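Local coordinates for DNA mismatch repair protein MLH3 (Saccharomyces cerevisiae S288C, PDB 6RMN) that pairs with MLH1 to form the MutLbeta heterodimer, which corrects insertion-deletion loops in DNA mismatch repair, at residues Leu65-Val69 against Pro157-Ser161. Sequence-based numbering, arbitrary orientation.
Sequences LTEVV and PMDLS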
loop_
_atom_site.group_PDB
_atom_site.type_symbol
_atom_site.label_atom_id
_atom_site.label_comp_id
_atom_site.label_asym_id
_atom_site.label_seq_id
_atom_site.Cartn_x
_atom_site.Cartn_y
_atom_site.Cartn_z
ATOM N N LEU B 65 -10.273 -32.282 1.215
ATOM C CA LEU B 65 -9.368 -33.290 0.680
ATOM C C LEU B 65 -8.559 -34.013 1.760
ATOM O O LEU B 65 -8.224 -35.169 1.547
ATOM C CB LEU B 65 -8.486 -32.707 -0.433
ATOM C CG LEU B 65 -9.257 -32.512 -1.749
ATOM C CD1 LEU B 65 -8.707 -31.385 -2.561
ATOM C CD2 LEU B 65 -9.402 -33.829 -2.537
ATOM N N THR B 66 -8.317 -33.388 2.932
ATOM C CA THR B 66 -7.637 -34.029 4.071
ATOM C C THR B 66 -8.568 -35.109 4.629
ATOM O O THR B 66 -8.101 -36.204 4.929
ATOM C CB THR B 66 -7.209 -32.981 5.128
ATOM O OG1 THR B 66 -6.282 -32.100 4.518
ATOM C CG2 THR B 66 -6.539 -33.592 6.346
ATOM N N GLU B 67 -9.886 -34.825 4.698
ATOM C CA GLU B 67 -10.902 -35.767 5.173
ATOM C C GLU B 67 -11.047 -36.969 4.233
ATOM O O GLU B 67 -11.125 -38.109 4.693
ATOM C CB GLU B 67 -12.266 -35.073 5.303
ATOM C CG GLU B 67 -12.412 -34.160 6.505
ATOM C CD GLU B 67 -13.654 -33.294 6.442
ATOM O OE1 GLU B 67 -14.773 -33.831 6.623
ATOM O OE2 GLU B 67 -13.509 -32.073 6.209
ATOM N N VAL B 68 -11.125 -36.708 2.926
ATOM C CA VAL B 68 -11.315 -37.733 1.898
ATOM C C VAL B 68 -10.108 -38.686 1.828
ATOM O O VAL B 68 -10.294 -39.907 1.888
ATOM C CB VAL B 68 -11.689 -37.073 0.536
ATOM C CG1 VAL B 68 -11.576 -38.051 -0.634
ATOM C CG2 VAL B 68 -13.090 -36.465 0.599
ATOM N N VAL B 69 -8.886 -38.125 1.753
ATOM C CA VAL B 69 -7.625 -38.874 1.665
ATOM C C VAL B 69 -7.352 -39.715 2.936
ATOM O O VAL B 69 -6.751 -40.780 2.821
ATOM C CB VAL B 69 -6.437 -37.939 1.279
ATOM C CG1 VAL B 69 -5.083 -38.632 1.419
ATOM C CG2 VAL B 69 -6.607 -37.399 -0.142
ATOM N N PRO B 157 -10.250 -40.644 -11.492
ATOM C CA PRO B 157 -10.634 -41.117 -10.145
ATOM C C PRO B 157 -9.677 -40.714 -9.023
ATOM O O PRO B 157 -8.504 -40.435 -9.277
ATOM C CB PRO B 157 -10.712 -42.647 -10.308
ATOM C CG PRO B 157 -10.646 -42.907 -11.788
ATOM C CD PRO B 157 -9.864 -41.780 -12.356
ATOM N N MET B 158 -10.193 -40.678 -7.784
ATOM C CA MET B 158 -9.429 -40.329 -6.587
ATOM C C MET B 158 -8.458 -41.434 -6.225
ATOM O O MET B 158 -8.885 -42.480 -5.739
ATOM C CB MET B 158 -10.364 -40.070 -5.391
ATOM C CG MET B 158 -10.664 -38.626 -5.158
ATOM S SD MET B 158 -9.230 -37.577 -4.831
ATOM C CE MET B 158 -8.854 -38.041 -3.200
ATOM N N ASP B 159 -7.156 -41.216 -6.442
ATOM C CA ASP B 159 -6.193 -42.241 -6.069
ATOM C C ASP B 159 -5.794 -42.064 -4.607
ATOM O O ASP B 159 -5.218 -41.032 -4.237
ATOM C CB ASP B 159 -4.983 -42.287 -7.011
ATOM C CG ASP B 159 -4.343 -43.660 -7.065
ATOM O OD1 ASP B 159 -5.014 -44.611 -7.522
ATOM O OD2 ASP B 159 -3.173 -43.785 -6.648
ATOM N N LEU B 160 -6.168 -43.054 -3.771
ATOM C CA LEU B 160 -5.901 -43.076 -2.331
ATOM C C LEU B 160 -4.740 -44.026 -1.965
ATOM O O LEU B 160 -4.420 -44.167 -0.780
ATOM C CB LEU B 160 -7.181 -43.411 -1.525
ATOM C CG LEU B 160 -8.434 -42.536 -1.755
ATOM C CD1 LEU B 160 -9.627 -43.087 -1.004
ATOM C CD2 LEU B 160 -8.211 -41.114 -1.327
ATOM N N SER B 161 -4.089 -44.639 -2.991
ATOM C CA SER B 161 -2.943 -45.555 -2.858
ATOM C C SER B 161 -1.724 -44.868 -2.234
ATOM O O SER B 161 -0.939 -45.522 -1.546
ATOM C CB SER B 161 -2.559 -46.132 -4.217
ATOM O OG SER B 161 -3.525 -47.057 -4.686
#
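An apolar helix-to-loop contact, small and mostly buried, joins the C-terminal turn of helix 48-69 to an irregular segment in the long connection between helices 136-151 and 183-196. No hydrogen bond crosses it, and the 187 Å² covered on both sides together comes almost entirely from five residues. Met158 has the largest share: its CA-CB bond points toward the helix, and its terminal methyl fits between three side chains, with CE 3.7 Å from Val68 CG1, 3.8 Å from Val69 CG2 and 4.3 Å from Leu65 CD2. That Leu65 and Val69 meet the same methyl follows from helical periodicity, since they lie one turn apart and are tied by the backbone hydrogen bond from Val69 N to Leu65 O (3.0 Å).

In this C-terminal endonuclease domain of MLH3, the DQHA(X)2E(X)4E metal-binding motif of MutL homologues runs into the start of the same helix. Its His49 and Glu53 bind one zinc ion together with Cys194, Glu53 also binding the second with Cys225 and His227, so this packing takes place at the end remote from the metals. Leu160, two residues after Met158, also directs its CA-CB bond toward the helix. Its CD2 lies 3.8 Å from Val69 CA and 4.0 Å from Val68 O, against main chain as much as side chain, while CD2 to Val69 CG2 is 4.2 Å. The CA atoms of Val69 and Leu160, 6.0 Å apart, are the closest CA pair across the two segments. Trp103 touches both Val68 and Met158, and the main chain of Met158 is held by hydrogen bonds from its N to Glu99 and from Lys102 to its O.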